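PDB 5I01: phosphoheptose isomerase from Neisseria gonorrhoeae, which catalyses the zinc-dependent isomerisation of sedoheptulose 7-phosphate to D-glycero-D-manno-heptose 7-phosphate, the opening step of heptose biosynthesis for lipooligosaccharide. Local coordinates for residues Glu8-Ala11 with Ala12-Glu16; Thr85-Thr88 with Ser89-Thr92; Tyr98-Asp101 with His102-Ser105. The protein carries 1 engineered substitution. All blocks are in the same frame, centred on the assembly; numbering follows the deposited sequence.

Contact 1. Residues Glu8-Ala11 with Ala12-Glu16; sequences ERVA and AHFAE
E8 to A11 hand four successive carbonyls to the amides of A12 to A15, the regular i to i+4 pattern of an alpha-helix, from A12 N to E8 O at 2.9 Å through to A15 N and A11 O at 3.0 Å. V10 and F14, one turn apart, lie side by side and project the same way. V10 CG1, set anti to the backbone N (chi1 171°), meets the ring of F14 in its plane, at the edge, with CE2 3.9 Å away. V10 O also lies at this edge, near the ring plane, 3.5 Å from F14 CD2. H13 presents its own edge to the backbone: CD2 lies 3.1 Å from R9 O, near the ring plane. R9 and H13 share a partner across the interface, since R9 NH1 forms a salt bridge and H13 NE2 a hydrogen bond with D189 OD2 of the second subunit. A weak bond from R175 of the same chain reaches H13 ND1, so both ring nitrogens have partners, which probably restrains the rotation of the ring. The arrangement is that of an N-terminal helix whose buried face packs on the second subunit: V10 on C190, F14 on L182 and H13 on H185 of that subunit, the copy of a zinc-binding residue, with the H13 side chain about 10 Å from a bound zinc ion.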
ATOM      1  N   GLU A   8       6.061  31.012  17.729  1.00 42.06           N
ATOM      2  CA  GLU A   8       6.011  31.923  16.565  1.00 43.07           C
ATOM      3  C   GLU A   8       6.087  31.181  15.221  1.00 40.25           C
ATOM      4  O   GLU A   8       5.417  31.557  14.256  1.00 38.27           O
ATOM      5  CB  GLU A   8       7.150  32.956  16.628  1.00 47.12           C
ATOM      6  CG  GLU A   8       7.024  34.008  17.727  1.00 49.58           C
ATOM      7  CD  GLU A   8       8.236  34.933  17.798  1.00 52.84           C
ATOM      8  OE1 GLU A   8       9.378  34.429  17.871  1.00 52.03           O
ATOM      9  OE2 GLU A   8       8.048  36.172  17.789  1.00 56.88           O
ATOM     10  N   ARG A   9       6.914  30.140  15.165  1.00 37.01           N
ATOM     11  CA  ARG A   9       7.037  29.301  13.969  1.00 34.27           C
ATOM     12  C   ARG A   9       5.721  28.599  13.637  1.00 33.05           C
ATOM     13  O   ARG A   9       5.285  28.657  12.500  1.00 34.00           O
ATOM     14  CB  ARG A   9       8.158  28.296  14.175  1.00 35.24           C
ATOM     15  CG  ARG A   9       8.450  27.365  13.017  1.00 36.70           C
ATOM     16  CD  ARG A   9       9.657  26.498  13.369  1.00 38.35           C
ATOM     17  NE  ARG A   9      10.921  27.224  13.251  1.00 38.66           N
ATOM     18  CZ  ARG A   9      11.501  27.571  12.100  1.00 39.78           C
ATOM     19  NH1 ARG A   9      10.956  27.270  10.919  1.00 38.28           N
ATOM     20  NH2 ARG A   9      12.642  28.243  12.127  1.00 41.51           N
ATOM     21  N   VAL A  10       5.075  27.977  14.625  1.00 31.37           N
ATOM     22  CA  VAL A  10       3.757  27.345  14.416  1.00 31.19           C
ATOM     23  C   VAL A  10       2.694  28.379  14.010  1.00 30.90           C
ATOM     24  O   VAL A  10       1.912  28.146  13.081  1.00 30.14           O
ATOM     25  CB  VAL A  10       3.270  26.569  15.676  1.00 31.99           C
ATOM     26  CG1 VAL A  10       1.816  26.102  15.547  1.00 31.60           C
ATOM     27  CG2 VAL A  10       4.163  25.369  15.955  1.00 32.25           C
ATOM     28  N   ALA A  11       2.658  29.504  14.721  1.00 30.92           N
ATOM     29  CA  ALA A  11       1.748  30.626  14.391  1.00 32.04           C
ATOM     30  C   ALA A  11       1.905  31.062  12.943  1.00 31.58           C
ATOM     31  O   ALA A  11       0.916  31.241  12.240  1.00 31.82           O
ATOM     32  CB  ALA A  11       1.988  31.818  15.321  1.00 31.51           C
ATOM     33  N   ALA A  12       3.163  31.203  12.514  1.00 32.94           N
ATOM     34  CA  ALA A  12       3.506  31.570  11.135  1.00 32.87           C
ATOM     35  C   ALA A  12       2.956  30.585  10.100  1.00 32.35           C
ATOM     36  O   ALA A  12       2.479  31.007   9.051  1.00 32.95           O
ATOM     37  CB  ALA A  12       5.008  31.722  10.984  1.00 32.76           C
ATOM     38  N   HIS A  13       3.010  29.289  10.407  1.00 33.35           N
ATOM     39  CA  HIS A  13       2.427  28.245   9.547  1.00 33.59           C
ATOM     40  C   HIS A  13       0.931  28.403   9.309  1.00 33.51           C
ATOM     41  O   HIS A  13       0.488  28.363   8.162  1.00 33.27           O
ATOM     42  CB  HIS A  13       2.688  26.859  10.113  1.00 34.49           C
ATOM     43  CG  HIS A  13       4.018  26.307   9.740  1.00 35.78           C
ATOM     44  ND1 HIS A  13       4.198  25.506   8.640  1.00 36.40           N
ATOM     45  CD2 HIS A  13       5.237  26.448  10.308  1.00 36.49           C
ATOM     46  CE1 HIS A  13       5.469  25.160   8.552  1.00 37.09           C
ATOM     47  NE2 HIS A  13       6.121  25.722   9.553  1.00 36.25           N
ATOM     48  N   PHE A  14       0.169  28.548  10.395  1.00 33.93           N
ATOM     49  CA  PHE A  14      -1.268  28.876  10.330  1.00 33.01           C
ATOM     50  C   PHE A  14      -1.554  30.138   9.500  1.00 31.38           C
ATOM     51  O   PHE A  14      -2.397  30.114   8.590  1.00 31.07           O
ATOM     52  CB  PHE A  14      -1.856  29.072  11.738  1.00 34.04           C
ATOM     53  CG  PHE A  14      -2.250  27.795  12.424  1.00 36.73           C
ATOM     54  CD1 PHE A  14      -3.482  27.198  12.157  1.00 37.66           C
ATOM     55  CD2 PHE A  14      -1.411  27.196  13.357  1.00 38.57           C
ATOM     56  CE1 PHE A  14      -3.856  26.022  12.796  1.00 38.04           C
ATOM     57  CE2 PHE A  14      -1.778  26.019  13.998  1.00 39.13           C
ATOM     58  CZ  PHE A  14      -3.006  25.433  13.720  1.00 39.04           C
ATOM     59  N   ALA A  15      -0.860  31.230   9.819  1.00 29.01           N
ATOM     60  CA  ALA A  15      -1.074  32.506   9.120  1.00 29.41           C
ATOM     61  C   ALA A  15      -0.759  32.369   7.639  1.00 29.27           C
ATOM     62  O   ALA A  15      -1.555  32.789   6.792  1.00 29.28           O
ATOM     63  CB  ALA A  15      -0.256  33.632   9.744  1.00 28.59           C
ATOM     64  N   GLU A  16       0.374  31.742   7.331  1.00 30.21           N
ATOM     65  CA  GLU A  16       0.740  31.478   5.944  1.00 31.85           C
ATOM     66  C   GLU A  16      -0.306  30.613   5.233  1.00 30.30           C
ATOM     67  O   GLU A  16      -0.660  30.901   4.085  1.00 28.71           O
ATOM     68  CB  GLU A  16       2.135  30.847   5.838  1.00 35.54           C
ATOM     69  CG  GLU A  16       2.736  30.947   4.436  1.00 39.92           C
ATOM     70  CD  GLU A  16       4.022  30.157   4.250  1.00 43.00           C
ATOM     71  OE1 GLU A  16       4.146  29.068   4.845  1.00 45.20           O
ATOM     72  OE2 GLU A  16       4.901  30.612   3.480  1.00 45.96           O
TER

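Contact 2. Residues Thr85-Thr88 with Ser89-Thr92; sequences TTDT and SALT
D87 caps the N terminus of helix 88-97, which follows strand 81-83 in the alpha/beta fold of the SIS domain, built on a parallel sheet. The capping bond is weak: D87 OD1 lies 3.3 Å from S89 N, with an N-H...O angle of only 127°. It is made possible by CG standing anti to the backbone N (chi1 -166°), which swings the carboxylate forward over the first turn. Placed there, the group lies close to the amides of the helix start, an arrangement that would probably favour its negative charge.

Among the backbone bonds, L91 N donates to D87 O at 2.9 Å and T92 N to T88 O at 3.0 Å. Van der Waals contacts are few. The methyl of A90 rests against the carboxylate, CB to D87 CG 3.9 Å, while L91 reaches back along the loop until CD1 is 3.7 Å from T85 O.

Hydroxyl groups supply the remaining interactions, many of them between subunits. S89 OG bonds to G55 O of the third subunit and to Q62 NE2 of the fourth, and T88 OG1 to Q62 NE2 of the fourth. T92 OG1 also bonds to G55 N of the third subunit, next to N54 in a predicted substrate-binding loop. The helix start is therefore built into the tetramer core. Within the turn, T92 chi1 of 60° turns OG1 back toward the preceding turn, and T88 O accepts from this hydroxyl at 2.8 Å as well as from T92 N.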
ATOM      1  N   THR A  85      -1.155   4.790  -7.146  1.00 31.30           N
ATOM      2  CA  THR A  85      -0.013   4.924  -6.245  1.00 32.14           C
ATOM      3  C   THR A  85      -0.040   3.903  -5.105  1.00 32.59           C
ATOM      4  O   THR A  85       0.679   4.077  -4.150  1.00 33.71           O
ATOM      5  CB  THR A  85       0.002   6.351  -5.632  1.00 31.66           C
ATOM      6  OG1 THR A  85      -1.232   6.600  -4.949  1.00 30.95           O
ATOM      7  CG2 THR A  85       0.173   7.407  -6.716  1.00 31.40           C
ATOM      8  N   THR A  86      -0.860   2.856  -5.205  1.00 33.50           N
ATOM      9  CA  THR A  86      -1.080   1.910  -4.101  1.00 33.64           C
ATOM     10  C   THR A  86      -0.449   0.520  -4.302  1.00 34.89           C
ATOM     11  O   THR A  86       0.017  -0.093  -3.327  1.00 35.85           O
ATOM     12  CB  THR A  86      -2.585   1.689  -3.842  1.00 33.52           C
ATOM     13  OG1 THR A  86      -3.215   1.203  -5.027  1.00 32.30           O
ATOM     14  CG2 THR A  86      -3.272   2.964  -3.397  1.00 33.29           C
ATOM     15  N   ASP A  87      -0.468   0.000  -5.532  1.00 36.31           N
ATOM     16  CA  ASP A  87       0.088  -1.341  -5.811  1.00 38.50           C
ATOM     17  C   ASP A  87       1.625  -1.312  -5.792  1.00 34.87           C
ATOM     18  O   ASP A  87       2.275  -0.901  -6.765  1.00 33.60           O
ATOM     19  CB  ASP A  87      -0.431  -1.923  -7.149  1.00 41.11           C
ATOM     20  CG  ASP A  87      -0.149  -3.432  -7.293  1.00 43.10           C
ATOM     21  OD1 ASP A  87       0.576  -3.998  -6.449  1.00 44.84           O
ATOM     22  OD2 ASP A  87      -0.651  -4.057  -8.259  1.00 44.56           O
ATOM     23  N   THR A  88       2.189  -1.774  -4.680  1.00 31.73           N
ATOM     24  CA  THR A  88       3.630  -1.704  -4.472  1.00 30.10           C
ATOM     25  C   THR A  88       4.379  -2.713  -5.326  1.00 27.82           C
ATOM     26  O   THR A  88       5.515  -2.474  -5.678  1.00 27.82           O
ATOM     27  CB  THR A  88       4.017  -1.897  -3.002  1.00 29.75           C
ATOM     28  OG1 THR A  88       3.591  -3.183  -2.551  1.00 30.73           O
ATOM     29  CG2 THR A  88       3.389  -0.828  -2.130  1.00 30.75           C
ATOM     30  N   SER A  89       3.755  -3.831  -5.668  1.00 27.25           N
ATOM     31  CA  SER A  89       4.368  -4.757  -6.624  1.00 27.38           C
ATOM     32  C   SER A  89       4.508  -4.130  -8.014  1.00 26.86           C
ATOM     33  O   SER A  89       5.519  -4.350  -8.678  1.00 26.68           O
ATOM     34  CB  SER A  89       3.615  -6.083  -6.680  1.00 27.44           C
ATOM     35  OG  SER A  89       3.764  -6.785  -5.449  1.00 27.61           O
ATOM     36  N   ALA A  90       3.528  -3.323  -8.419  1.00 26.76           N
ATOM     37  CA  ALA A  90       3.566  -2.600  -9.696  1.00 27.28           C
ATOM     38  C   ALA A  90       4.548  -1.447  -9.676  1.00 27.91           C
ATOM     39  O   ALA A  90       5.305  -1.269 -10.616  1.00 28.53           O
ATOM     40  CB  ALA A  90       2.188  -2.076 -10.059  1.00 28.04           C
ATOM     41  N   LEU A  91       4.529  -0.652  -8.613  1.00 29.69           N
ATOM     42  CA  LEU A  91       5.485   0.445  -8.472  1.00 30.73           C
ATOM     43  C   LEU A  91       6.946  -0.067  -8.494  1.00 30.19           C
ATOM     44  O   LEU A  91       7.773   0.438  -9.258  1.00 28.99           O
ATOM     45  CB  LEU A  91       5.210   1.250  -7.192  1.00 31.54           C
ATOM     46  CG  LEU A  91       3.923   2.086  -7.140  1.00 32.61           C
ATOM     47  CD1 LEU A  91       3.685   2.591  -5.730  1.00 33.81           C
ATOM     48  CD2 LEU A  91       3.950   3.271  -8.081  1.00 32.36           C
ATOM     49  N   THR A  92       7.249  -1.076  -7.678  1.00 29.13           N
ATOM     50  CA  THR A  92       8.616  -1.608  -7.593  1.00 29.22           C
ATOM     51  C   THR A  92       9.039  -2.410  -8.824  1.00 28.75           C
ATOM     52  O   THR A  92      10.206  -2.394  -9.195  1.00 29.56           O
ATOM     53  CB  THR A  92       8.877  -2.426  -6.302  1.00 28.78           C
ATOM     54  OG1 THR A  92       7.989  -3.554  -6.219  1.00 27.54           O
ATOM     55  CG2 THR A  92       8.723  -1.533  -5.055  1.00 29.28           C
TER

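Contact 3. Residues Tyr98-Asp101 with His102-Ser105; sequences YGFD and HVFS
F100 and V103 form the close-packed side of two overlapping type I beta turns, G99-H102 and F100-V103, in the loop between helices 88-97 and 105-111 of the SIS domain. The two side chains cross at a slant. V103 CG1 touches F100 CD1 at 3.9 Å, while CG2 sits over one face of the F100 ring, displaced toward its rim, and also lies over the centre of the F104 ring, 3.9 Å above its plane. One methyl thus separates two phenylalanines, and N129 of helix 128-139 packs against all three residues. V103 N also makes a weak hydrogen bond to F100 O.

The other side is looser and more open to solvent. G99 leaves the helical conformation with a positive phi (138°), suited to glycine. Its carbonyl accepts from H102 N at 3.2 Å, the donor lying well above the carbonyl plane. The H102 ring turns its edge to G99 O and has only a distant contact with Y98, CB to H102 CD2 4.3 Å; the exposed Y98 ring makes a cation-pi interaction with K106. Farther along, a water accepts from S105 N at 2.9 Å and lies near D101 O, at a distance short enough to be doubtful in detail.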
ATOM      1  N   TYR A  98      11.742  -1.060 -15.811  1.00 45.30           N
ATOM      2  CA  TYR A  98      11.736  -0.015 -16.831  1.00 45.26           C
ATOM      3  C   TYR A  98      12.399   1.285 -16.357  1.00 42.60           C
ATOM      4  O   TYR A  98      13.245   1.844 -17.061  1.00 42.33           O
ATOM      5  CB  TYR A  98      10.310   0.213 -17.341  1.00 47.74           C
ATOM      6  CG  TYR A  98       9.735  -1.034 -17.969  1.00 52.15           C
ATOM      7  CD1 TYR A  98      10.122  -1.430 -19.248  1.00 56.07           C
ATOM      8  CD2 TYR A  98       8.831  -1.848 -17.273  1.00 55.85           C
ATOM      9  CE1 TYR A  98       9.615  -2.589 -19.827  1.00 59.75           C
ATOM     10  CE2 TYR A  98       8.318  -3.012 -17.844  1.00 57.31           C
ATOM     11  CZ  TYR A  98       8.711  -3.378 -19.121  1.00 59.28           C
ATOM     12  OH  TYR A  98       8.210  -4.517 -19.708  1.00 63.08           O
ATOM     13  N   GLY A  99      12.033   1.751 -15.167  1.00 38.92           N
ATOM     14  CA  GLY A  99      12.520   3.024 -14.636  1.00 36.15           C
ATOM     15  C   GLY A  99      11.395   3.776 -13.976  1.00 34.64           C
ATOM     16  O   GLY A  99      10.227   3.611 -14.338  1.00 35.27           O
ATOM     17  N   PHE A 100      11.744   4.615 -13.011  1.00 34.47           N
ATOM     18  CA  PHE A 100      10.741   5.269 -12.166  1.00 35.37           C
ATOM     19  C   PHE A 100       9.768   6.191 -12.916  1.00 36.36           C
ATOM     20  O   PHE A 100       8.634   6.368 -12.482  1.00 37.04           O
ATOM     21  CB  PHE A 100      11.406   6.028 -11.011  1.00 35.33           C
ATOM     22  CG  PHE A 100      10.426   6.512  -9.973  1.00 35.67           C
ATOM     23  CD1 PHE A 100       9.733   5.604  -9.172  1.00 35.98           C
ATOM     24  CD2 PHE A 100      10.168   7.867  -9.816  1.00 35.53           C
ATOM     25  CE1 PHE A 100       8.813   6.042  -8.227  1.00 35.56           C
ATOM     26  CE2 PHE A 100       9.256   8.310  -8.870  1.00 36.29           C
ATOM     27  CZ  PHE A 100       8.582   7.395  -8.074  1.00 35.58           C
ATOM     28  N   ASP A 101      10.191   6.740 -14.051  1.00 36.52           N
ATOM     29  CA  ASP A 101       9.368   7.689 -14.807  1.00 38.03           C
ATOM     30  C   ASP A 101       8.169   7.053 -15.547  1.00 36.08           C
ATOM     31  O   ASP A 101       7.319   7.778 -16.068  1.00 33.49           O
ATOM     32  CB  ASP A 101      10.251   8.482 -15.786  1.00 41.40           C
ATOM     33  CG  ASP A 101      11.404   9.245 -15.084  1.00 45.95           C
ATOM     34  OD1 ASP A 101      11.487   9.261 -13.821  1.00 45.76           O
ATOM     35  OD2 ASP A 101      12.240   9.828 -15.819  1.00 51.85           O
ATOM     36  N   HIS A 102       8.111   5.719 -15.592  1.00 34.60           N
ATOM     37  CA  HIS A 102       7.016   4.996 -16.221  1.00 35.64           C
ATOM     38  C   HIS A 102       6.068   4.312 -15.215  1.00 34.69           C
ATOM     39  O   HIS A 102       5.187   3.555 -15.622  1.00 33.99           O
ATOM     40  CB  HIS A 102       7.585   3.942 -17.183  1.00 38.75           C
ATOM     41  CG  HIS A 102       8.625   4.479 -18.122  1.00 42.93           C
ATOM     42  ND1 HIS A 102       8.309   5.195 -19.257  1.00 44.34           N
ATOM     43  CD2 HIS A 102       9.978   4.414 -18.085  1.00 44.39           C
ATOM     44  CE1 HIS A 102       9.419   5.545 -19.879  1.00 44.25           C
ATOM     45  NE2 HIS A 102      10.446   5.083 -19.189  1.00 44.30           N
ATOM     46  N   VAL A 103       6.230   4.573 -13.913  1.00 33.34           N
ATOM     47  CA  VAL A 103       5.401   3.895 -12.906  1.00 31.74           C
ATOM     48  C   VAL A 103       3.914   4.217 -12.980  1.00 29.86           C
ATOM     49  O   VAL A 103       3.099   3.373 -12.634  1.00 30.54           O
ATOM     50  CB  VAL A 103       5.901   4.064 -11.445  1.00 31.59           C
ATOM     51  CG1 VAL A 103       7.272   3.413 -11.271  1.00 31.75           C
ATOM     52  CG2 VAL A 103       5.876   5.522 -10.987  1.00 31.82           C
ATOM     53  N   PHE A 104       3.564   5.421 -13.422  1.00 28.64           N
ATOM     54  CA  PHE A 104       2.152   5.817 -13.602  1.00 28.13           C
ATOM     55  C   PHE A 104       1.674   5.639 -15.050  1.00 27.98           C
ATOM     56  O   PHE A 104       0.567   5.141 -15.290  1.00 27.62           O
ATOM     57  CB  PHE A 104       1.929   7.270 -13.150  1.00 27.34           C
ATOM     58  CG  PHE A 104       2.333   7.543 -11.714  1.00 26.89           C
ATOM     59  CD1 PHE A 104       2.075   6.621 -10.696  1.00 26.99           C
ATOM     60  CD2 PHE A 104       2.947   8.741 -11.372  1.00 26.48           C
ATOM     61  CE1 PHE A 104       2.445   6.886  -9.390  1.00 26.62           C
ATOM     62  CE2 PHE A 104       3.316   9.012 -10.063  1.00 25.92           C
ATOM     63  CZ  PHE A 104       3.062   8.089  -9.073  1.00 26.44           C
ATOM     64  N   SER A 105       2.507   6.029 -16.007  1.00 27.55           N
ATOM     65  CA  SER A 105       2.176   5.877 -17.426  1.00 29.03           C
ATOM     66  C   SER A 105       1.875   4.432 -17.869  1.00 29.81           C
ATOM     67  O   SER A 105       1.085   4.239 -18.775  1.00 30.73           O
ATOM     68  CB  SER A 105       3.287   6.467 -18.307  1.00 29.10           C
ATOM     69  OG  SER A 105       4.383   5.576 -18.401  1.00 31.04           O
TER
HETATM   70  O   HOH W   1       4.981   7.390 -15.242  1.00 26.08           O

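In the fold
From the N terminus, the three contacts follow in series and none crosses or encloses another. Contact 1 is a stretch of helix 6-27, far out from the rest; its centre is about 36 Å from that of contact 2 and about 37 Å from that of contact 3, and its neighbours belong largely to the second subunit. Contact 2 turns the chain from strand 81-83 into helix 88-97, and contact 3 closes the loop leaving that helix before helix 105-111. These two meet: T85 CG2 lies 3.5 Å from F104 CE1, and V103 CG1 packs on L91 O, so the loop after helix 88-97 folds back on its first turn and on the loop before it.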